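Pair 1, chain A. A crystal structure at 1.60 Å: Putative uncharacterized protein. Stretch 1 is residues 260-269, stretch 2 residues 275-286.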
# COMPACT_ATOMS: atom_id res chain seq x y z
N ALA A 260 -10.54 -9.76 -10.81
CA ALA A 260 -11.16 -9.63 -9.48
C ALA A 260 -12.58 -9.08 -9.58
O ALA A 260 -13.55 -9.56 -8.93
CB ALA A 260 -10.29 -8.71 -8.57
N LEU A 261 -12.76 -8.06 -10.42
CA LEU A 261 -14.04 -7.41 -10.50
C LEU A 261 -15.06 -8.32 -11.24
O LEU A 261 -16.26 -8.37 -10.88
CB LEU A 261 -13.89 -6.09 -11.20
CG LEU A 261 -15.12 -5.26 -10.90
CD1 LEU A 261 -15.24 -4.97 -9.37
CD2 LEU A 261 -15.06 -3.97 -11.72
N LYS A 262 -14.54 -9.03 -12.24
CA LYS A 262 -15.34 -10.00 -13.01
C LYS A 262 -15.86 -11.06 -12.06
O LYS A 262 -17.06 -11.39 -12.04
CB LYS A 262 -14.48 -10.63 -14.10
CG LYS A 262 -15.14 -11.77 -14.90
CD LYS A 262 -14.21 -12.21 -16.07
CE LYS A 262 -14.90 -13.31 -16.91
NZ LYS A 262 -13.97 -14.39 -17.44
N GLY A 263 -14.96 -11.59 -11.23
CA GLY A 263 -15.35 -12.62 -10.28
C GLY A 263 -16.39 -12.11 -9.30
O GLY A 263 -17.34 -12.82 -8.92
N LEU A 264 -16.26 -10.86 -8.86
CA LEU A 264 -17.23 -10.29 -7.91
C LEU A 264 -18.63 -10.08 -8.58
O LEU A 264 -19.70 -10.45 -8.06
CB LEU A 264 -16.62 -9.00 -7.30
CG LEU A 264 -17.47 -8.09 -6.43
CD1 LEU A 264 -17.92 -8.92 -5.19
CD2 LEU A 264 -16.76 -6.81 -5.99
N TRP A 265 -18.59 -9.57 -9.79
CA TRP A 265 -19.81 -9.42 -10.59
C TRP A 265 -20.56 -10.74 -10.83
O TRP A 265 -21.77 -10.82 -10.58
CB TRP A 265 -19.42 -8.82 -11.95
CG TRP A 265 -20.59 -8.83 -12.86
CD1 TRP A 265 -20.79 -9.66 -13.90
CD2 TRP A 265 -21.75 -8.03 -12.73
NE1 TRP A 265 -22.02 -9.43 -14.46
CE2 TRP A 265 -22.63 -8.41 -13.78
CE3 TRP A 265 -22.14 -7.01 -11.87
CZ2 TRP A 265 -23.86 -7.82 -13.98
CZ3 TRP A 265 -23.38 -6.41 -12.06
CH2 TRP A 265 -24.24 -6.82 -13.11
N GLU A 266 -19.83 -11.78 -11.24
CA GLU A 266 -20.44 -13.08 -11.59
C GLU A 266 -21.03 -13.71 -10.33
O GLU A 266 -22.11 -14.32 -10.37
CB GLU A 266 -19.41 -14.01 -12.24
CG GLU A 266 -19.02 -13.46 -13.64
CD GLU A 266 -18.00 -14.29 -14.41
OE1 GLU A 266 -17.32 -15.19 -13.84
OE2 GLU A 266 -17.89 -14.01 -15.63
N GLY A 267 -20.35 -13.48 -9.21
CA GLY A 267 -20.71 -14.12 -7.94
C GLY A 267 -22.02 -13.52 -7.46
O GLY A 267 -22.91 -14.25 -6.99
N ILE A 268 -22.13 -12.21 -7.58
CA ILE A 268 -23.31 -11.44 -7.18
C ILE A 268 -24.47 -11.81 -8.10
O ILE A 268 -25.58 -12.06 -7.64
CB ILE A 268 -23.07 -9.94 -7.23
CG1 ILE A 268 -22.16 -9.51 -6.06
CG2 ILE A 268 -24.41 -9.16 -7.17
CD1 ILE A 268 -21.66 -8.07 -6.20
N GLN A 269 -24.19 -11.83 -9.41
CA GLN A 269 -25.20 -12.29 -10.40
C GLN A 269 -25.85 -13.62 -10.01
O GLN A 269 -27.08 -13.78 -10.14
CB GLN A 269 -24.55 -12.42 -11.77
CG GLN A 269 -24.86 -11.34 -12.73
CD GLN A 269 -24.57 -11.76 -14.17
OE1 GLN A 269 -23.78 -12.71 -14.43
NE2 GLN A 269 -25.22 -11.09 -15.10
N GLY A 275 -25.27 -11.20 1.15
CA GLY A 275 -25.40 -9.82 1.59
C GLY A 275 -25.17 -8.82 0.44
O GLY A 275 -25.48 -7.64 0.58
N LEU A 276 -24.61 -9.27 -0.68
CA LEU A 276 -24.32 -8.31 -1.77
C LEU A 276 -25.30 -8.51 -2.90
O LEU A 276 -25.78 -9.62 -3.10
CB LEU A 276 -22.88 -8.45 -2.31
CG LEU A 276 -21.76 -8.40 -1.26
CD1 LEU A 276 -20.40 -8.32 -1.97
CD2 LEU A 276 -21.95 -7.22 -0.34
N ASP A 277 -25.64 -7.44 -3.60
CA ASP A 277 -26.54 -7.60 -4.73
C ASP A 277 -26.17 -6.64 -5.87
O ASP A 277 -25.24 -5.85 -5.72
CB ASP A 277 -28.00 -7.40 -4.32
CG ASP A 277 -28.22 -6.10 -3.56
OD1 ASP A 277 -27.46 -5.13 -3.76
OD2 ASP A 277 -29.17 -6.04 -2.73
N THR A 278 -26.89 -6.75 -6.98
CA THR A 278 -26.54 -5.95 -8.17
C THR A 278 -26.55 -4.46 -7.83
O THR A 278 -25.71 -3.68 -8.34
CB THR A 278 -27.49 -6.25 -9.33
OG1 THR A 278 -27.35 -7.63 -9.74
CG2 THR A 278 -27.17 -5.32 -10.53
N ALA A 279 -27.48 -4.06 -6.97
CA ALA A 279 -27.59 -2.69 -6.50
C ALA A 279 -26.37 -2.25 -5.70
O ALA A 279 -25.94 -1.08 -5.76
CB ALA A 279 -28.83 -2.53 -5.63
N TRP A 280 -25.80 -3.17 -4.95
CA TRP A 280 -24.64 -2.79 -4.18
C TRP A 280 -23.47 -2.61 -5.16
O TRP A 280 -22.64 -1.71 -4.98
CB TRP A 280 -24.29 -3.86 -3.18
CG TRP A 280 -22.96 -3.66 -2.60
CD1 TRP A 280 -22.65 -2.91 -1.52
CD2 TRP A 280 -21.71 -4.18 -3.10
NE1 TRP A 280 -21.31 -2.96 -1.26
CE2 TRP A 280 -20.70 -3.73 -2.23
CE3 TRP A 280 -21.36 -5.00 -4.18
CZ2 TRP A 280 -19.34 -4.05 -2.40
CZ3 TRP A 280 -20.03 -5.34 -4.35
CH2 TRP A 280 -19.03 -4.86 -3.46
N PHE A 281 -23.44 -3.43 -6.19
CA PHE A 281 -22.34 -3.36 -7.15
C PHE A 281 -22.37 -2.04 -7.96
O PHE A 281 -21.35 -1.33 -8.04
CB PHE A 281 -22.35 -4.55 -8.09
CG PHE A 281 -21.16 -4.59 -9.01
CD1 PHE A 281 -21.10 -3.80 -10.15
CD2 PHE A 281 -20.11 -5.46 -8.75
CE1 PHE A 281 -19.99 -3.82 -10.99
CE2 PHE A 281 -19.00 -5.49 -9.61
CZ PHE A 281 -18.96 -4.67 -10.75
N PHE A 282 -23.52 -1.73 -8.56
CA PHE A 282 -23.65 -0.42 -9.23
C PHE A 282 -23.36 0.80 -8.29
O PHE A 282 -22.69 1.78 -8.68
CB PHE A 282 -25.01 -0.32 -9.97
CG PHE A 282 -24.99 -0.95 -11.34
CD1 PHE A 282 -25.02 -0.15 -12.50
CD2 PHE A 282 -24.87 -2.30 -11.49
CE1 PHE A 282 -24.93 -0.72 -13.77
CE2 PHE A 282 -24.80 -2.89 -12.75
CZ PHE A 282 -24.84 -2.11 -13.90
N ARG A 283 -23.80 0.73 -7.05
CA ARG A 283 -23.60 1.82 -6.10
C ARG A 283 -22.14 1.91 -5.62
O ARG A 283 -21.66 2.96 -5.12
CB ARG A 283 -24.55 1.64 -4.92
CG ARG A 283 -24.28 2.48 -3.70
CD ARG A 283 -25.38 2.27 -2.65
NE ARG A 283 -25.16 1.14 -1.74
CZ ARG A 283 -25.93 0.04 -1.69
NH1 ARG A 283 -26.94 -0.11 -2.52
NH2 ARG A 283 -25.68 -0.92 -0.81
N THR A 284 -21.42 0.82 -5.76
CA THR A 284 -20.05 0.80 -5.30
C THR A 284 -19.09 1.17 -6.42
O THR A 284 -18.11 1.89 -6.15
CB THR A 284 -19.68 -0.57 -4.76
OG1 THR A 284 -20.42 -0.83 -3.57
CG2 THR A 284 -18.19 -0.61 -4.41
N PHE A 285 -19.36 0.68 -7.62
CA PHE A 285 -18.42 0.79 -8.74
C PHE A 285 -18.86 1.69 -9.88
O PHE A 285 -18.06 2.04 -10.78
CB PHE A 285 -18.06 -0.59 -9.30
CG PHE A 285 -17.42 -1.49 -8.29
CD1 PHE A 285 -16.08 -1.31 -7.91
CD2 PHE A 285 -18.16 -2.49 -7.66
CE1 PHE A 285 -15.51 -2.12 -6.96
CE2 PHE A 285 -17.59 -3.30 -6.70
CZ PHE A 285 -16.25 -3.12 -6.37
N VAL A 286 -20.14 2.03 -9.91
CA VAL A 286 -20.65 2.76 -11.03
C VAL A 286 -21.14 4.13 -10.57
O VAL A 286 -20.81 5.14 -11.22
CB VAL A 286 -21.75 1.99 -11.76
CG1 VAL A 286 -22.29 2.83 -12.93
CG2 VAL A 286 -21.22 0.63 -12.26

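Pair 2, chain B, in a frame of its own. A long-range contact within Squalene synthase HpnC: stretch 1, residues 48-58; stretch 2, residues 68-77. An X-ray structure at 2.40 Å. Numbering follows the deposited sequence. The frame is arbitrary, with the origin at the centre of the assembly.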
# COMPACT_ATOMS: atom_id res chain seq x y z
N TYR B 48 -1.30 -2.80 -10.39
CA TYR B 48 -1.87 -1.52 -9.97
C TYR B 48 -3.32 -1.33 -10.41
O TYR B 48 -4.11 -0.78 -9.64
CB TYR B 48 -0.96 -0.36 -10.36
CG TYR B 48 0.11 -0.13 -9.32
CD1 TYR B 48 -0.10 0.74 -8.25
CD2 TYR B 48 1.33 -0.81 -9.38
CE1 TYR B 48 0.87 0.94 -7.28
CE2 TYR B 48 2.32 -0.62 -8.41
CZ TYR B 48 2.08 0.26 -7.37
OH TYR B 48 3.05 0.46 -6.41
N ALA B 49 -3.67 -1.79 -11.61
CA ALA B 49 -5.08 -1.78 -12.03
C ALA B 49 -5.91 -2.62 -11.06
O ALA B 49 -6.99 -2.21 -10.66
CB ALA B 49 -5.26 -2.27 -13.46
N PHE B 50 -5.39 -3.77 -10.64
CA PHE B 50 -6.07 -4.56 -9.62
C PHE B 50 -6.31 -3.76 -8.32
O PHE B 50 -7.41 -3.81 -7.77
CB PHE B 50 -5.31 -5.87 -9.32
CG PHE B 50 -5.84 -6.60 -8.11
CD1 PHE B 50 -6.87 -7.53 -8.23
CD2 PHE B 50 -5.33 -6.33 -6.84
CE1 PHE B 50 -7.36 -8.19 -7.12
CE2 PHE B 50 -5.82 -6.98 -5.72
CZ PHE B 50 -6.84 -7.91 -5.86
N CYS B 51 -5.29 -3.05 -7.84
CA CYS B 51 -5.43 -2.23 -6.63
C CYS B 51 -6.42 -1.08 -6.81
O CYS B 51 -7.18 -0.76 -5.90
CB CYS B 51 -4.07 -1.67 -6.18
SG CYS B 51 -2.85 -2.93 -5.75
N ARG B 52 -6.41 -0.46 -7.99
CA ARG B 52 -7.39 0.57 -8.33
C ARG B 52 -8.81 0.02 -8.19
O ARG B 52 -9.69 0.70 -7.66
CB ARG B 52 -7.17 1.10 -9.76
CG ARG B 52 -8.19 2.14 -10.20
CD ARG B 52 -8.52 2.04 -11.68
NE ARG B 52 -9.76 2.75 -12.01
CZ ARG B 52 -9.83 3.93 -12.62
NH1 ARG B 52 -8.72 4.56 -13.00
NH2 ARG B 52 -11.01 4.48 -12.86
N GLY B 53 -9.01 -1.21 -8.64
CA GLY B 53 -10.30 -1.89 -8.55
C GLY B 53 -10.78 -2.01 -7.11
O GLY B 53 -11.96 -1.81 -6.83
N VAL B 54 -9.87 -2.34 -6.20
CA VAL B 54 -10.21 -2.41 -4.77
C VAL B 54 -10.49 -1.01 -4.20
O VAL B 54 -11.43 -0.85 -3.42
CB VAL B 54 -9.13 -3.14 -3.93
CG1 VAL B 54 -9.67 -3.45 -2.53
CG2 VAL B 54 -8.67 -4.42 -4.61
N ASP B 55 -9.69 -0.02 -4.59
CA ASP B 55 -9.92 1.37 -4.17
C ASP B 55 -11.31 1.88 -4.54
O ASP B 55 -12.00 2.46 -3.70
CB ASP B 55 -8.86 2.31 -4.76
CG ASP B 55 -7.50 2.17 -4.09
OD1 ASP B 55 -7.38 1.45 -3.08
OD2 ASP B 55 -6.53 2.79 -4.59
N ASP B 56 -11.72 1.63 -5.78
CA ASP B 56 -13.02 2.09 -6.30
C ASP B 56 -14.22 1.55 -5.52
O ASP B 56 -15.30 2.14 -5.54
CB ASP B 56 -13.16 1.73 -7.78
CG ASP B 56 -12.35 2.64 -8.68
OD1 ASP B 56 -11.68 3.56 -8.18
OD2 ASP B 56 -12.38 2.43 -9.91
N LEU B 57 -14.03 0.43 -4.83
CA LEU B 57 -15.06 -0.14 -3.98
C LEU B 57 -14.89 0.33 -2.52
O LEU B 57 -15.14 -0.42 -1.58
CB LEU B 57 -15.07 -1.67 -4.09
CG LEU B 57 -15.25 -2.26 -5.51
CD1 LEU B 57 -15.04 -3.77 -5.50
CD2 LEU B 57 -16.62 -1.92 -6.13
N GLY B 58 -14.47 1.59 -2.37
CA GLY B 58 -14.21 2.18 -1.06
C GLY B 58 -15.37 3.03 -0.56
O GLY B 58 -16.52 2.60 -0.61
N ALA B 68 -19.88 -6.57 -3.60
CA ALA B 68 -18.99 -6.11 -4.67
C ALA B 68 -17.59 -6.70 -4.51
O ALA B 68 -17.00 -7.20 -5.48
CB ALA B 68 -18.94 -4.59 -4.71
N LEU B 69 -17.07 -6.66 -3.29
CA LEU B 69 -15.76 -7.20 -2.97
C LEU B 69 -15.71 -8.71 -3.12
O LEU B 69 -14.71 -9.26 -3.58
CB LEU B 69 -15.33 -6.81 -1.54
CG LEU B 69 -14.92 -5.37 -1.28
CD1 LEU B 69 -14.72 -5.18 0.22
CD2 LEU B 69 -13.66 -4.97 -2.03
N ASP B 70 -16.80 -9.38 -2.74
CA ASP B 70 -16.95 -10.82 -2.94
C ASP B 70 -16.91 -11.19 -4.42
O ASP B 70 -16.27 -12.17 -4.80
CB ASP B 70 -18.26 -11.33 -2.32
CG ASP B 70 -18.20 -11.42 -0.80
OD1 ASP B 70 -17.22 -10.95 -0.18
OD2 ASP B 70 -19.16 -11.97 -0.21
N ALA B 71 -17.58 -10.39 -5.25
CA ALA B 71 -17.57 -10.61 -6.70
C ALA B 71 -16.18 -10.33 -7.26
O ALA B 71 -15.73 -11.01 -8.18
CB ALA B 71 -18.61 -9.73 -7.38
N TYR B 72 -15.50 -9.34 -6.69
CA TYR B 72 -14.16 -8.96 -7.12
C TYR B 72 -13.16 -10.05 -6.73
O TYR B 72 -12.22 -10.33 -7.47
CB TYR B 72 -13.77 -7.61 -6.51
CG TYR B 72 -12.65 -6.90 -7.22
CD1 TYR B 72 -12.87 -6.20 -8.42
CD2 TYR B 72 -11.36 -6.89 -6.69
CE1 TYR B 72 -11.83 -5.54 -9.06
CE2 TYR B 72 -10.32 -6.23 -7.32
CZ TYR B 72 -10.56 -5.55 -8.51
OH TYR B 72 -9.52 -4.89 -9.12
N GLU B 73 -13.40 -10.66 -5.58
CA GLU B 73 -12.61 -11.80 -5.12
C GLU B 73 -12.84 -13.01 -6.03
O GLU B 73 -11.90 -13.77 -6.31
CB GLU B 73 -12.94 -12.12 -3.67
CG GLU B 73 -12.12 -13.24 -3.06
CD GLU B 73 -12.35 -13.40 -1.57
OE1 GLU B 73 -12.65 -14.53 -1.14
OE2 GLU B 73 -12.25 -12.39 -0.84
N GLU B 74 -14.08 -13.18 -6.48
CA GLU B 74 -14.43 -14.21 -7.46
C GLU B 74 -13.67 -14.06 -8.77
O GLU B 74 -13.15 -15.05 -9.31
CB GLU B 74 -15.94 -14.21 -7.74
CG GLU B 74 -16.77 -14.93 -6.69
CD GLU B 74 -16.25 -16.33 -6.41
OE1 GLU B 74 -16.06 -17.11 -7.36
OE2 GLU B 74 -16.02 -16.65 -5.22
N GLU B 75 -13.60 -12.83 -9.28
CA GLU B 75 -12.83 -12.52 -10.49
C GLU B 75 -11.35 -12.85 -10.29
O GLU B 75 -10.73 -13.47 -11.15
CB GLU B 75 -13.02 -11.04 -10.87
CG GLU B 75 -14.39 -10.73 -11.47
CD GLU B 75 -14.85 -9.29 -11.27
OE1 GLU B 75 -14.08 -8.35 -11.61
OE2 GLU B 75 -15.98 -9.08 -10.78
N LEU B 76 -10.82 -12.45 -9.14
CA LEU B 76 -9.43 -12.72 -8.78
C LEU B 76 -9.13 -14.22 -8.79
O LEU B 76 -8.14 -14.65 -9.38
CB LEU B 76 -9.09 -12.11 -7.42
CG LEU B 76 -7.66 -12.13 -6.85
CD1 LEU B 76 -7.38 -13.43 -6.10
CD2 LEU B 76 -6.59 -11.84 -7.89
N ARG B 77 -9.99 -15.01 -8.15
CA ARG B 77 -9.82 -16.47 -8.14
C ARG B 77 -9.92 -17.09 -9.54
O ARG B 77 -9.19 -18.03 -9.85
CB ARG B 77 -10.81 -17.14 -7.18
CG ARG B 77 -10.82 -16.57 -5.78
CD ARG B 77 -11.59 -17.45 -4.81
NE ARG B 77 -10.67 -18.13 -3.90
CZ ARG B 77 -10.39 -17.71 -2.68
NH1 ARG B 77 -10.96 -16.61 -2.19
NH2 ARG B 77 -9.53 -18.40 -1.93

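The sharpest difference lies at the central aromatic position, where A:Phe281 of pair 1 matches B:Tyr72 of pair 2. In pair 1 the phenyl ring carries no polar group and its closest contacts across the pair are apolar, and no hydrogen bond joins the two stretches. In pair 2 the tyrosine hydroxyl reaches the backbone of the opposing helix and donates a hydrogen bond, B:Tyr72 OH to B:Phe50 O, at 2.7 Å. That carbonyl also accepts the helical bond from B:Val54 N, at 3.3 Å, so the hydroxyl shares an acceptor already engaged within the helix.

The residue at the matching position on the first helix fits this contrast. B:Gly53 coincides with A:Leu264, and its CA lies 3.2 Å from B:Tyr72 OH; a CB at this glycine would point toward the other stretch and fall 1.8 Å from the same hydroxyl, a clash. The absence of a side chain thus lets the phenol lie close against the helix. In pair 1 the matching leucine fills the space instead. A:Leu264 CD2 approaches A:Trp280 CH2 at 3.9 Å and A:Phe285 CE2 at 3.7 Å, while A:Phe281 sits as a knob among A:Leu261, A:Leu264, A:Trp265 and A:Ile268.

These solutions are built on nearly the same backbone. Each pair brings together two helices running in roughly opposite directions, at 152° in pair 1 and 163° in pair 2, with axes approaching to 10.0 and 10.8 Å. Fourteen central residues superpose with an RMSD of 0.6 Å. The matched segments differ at one start: A:Asp277 caps the second helix of pair 1, its OD1 accepting from A:Trp280 N at 2.8 Å, whereas its counterpart B:Ala68 is already helical.

Beside the central ring, A:Trp265 matches B:Val54. The tryptophan directs its edge toward the face of A:Phe281, with centroids 5.1 Å apart and planes at 70°, and extends far enough for its CZ3 to lie 3.9 Å from A:Phe282 CE2. The smaller valine still reaches the tyrosine, B:Val54 CG2 to B:Tyr72 CE2 at 3.7 Å, but A:Phe282 is replaced by B:Glu73, which makes no contact across the pair.

Toward the other end, aromatic and aliphatic residues exchange sides. A:Leu261 and A:Phe285 match B:Phe50 and B:Leu76. In pair 1 the leucine methyl CD1 lies over the A:Phe285 ring, 3.7 Å from its centroid and 13° off the normal, a CH-pi contact. In pair 2 the phenylalanine comes from the first helix: B:Phe50 CE1 approaches B:Leu76 CD2 at 3.8 Å and B:Tyr72 CE2 at 3.6 Å.

A:Ile268 and B:Leu57 both point toward the partner stretch, though their CA atoms differ by 1.5 Å. The isoleucine packs CG2 against the backbone, 3.3 Å from A:Asp277 C, and CD1 against A:Trp280 CZ3 at 3.7 Å. B:Leu57 likewise packs on the residues matching A:Asp277 and A:Thr278, its CD2 3.8 Å from B:Ala68 CB and its CD1 3.9 Å from B:Leu69 CD2, but at the position of A:Trp280 stands B:Ala71, which makes no contact across the pair. Altogether pair 1 buries 519 Å² and pair 2 408 Å².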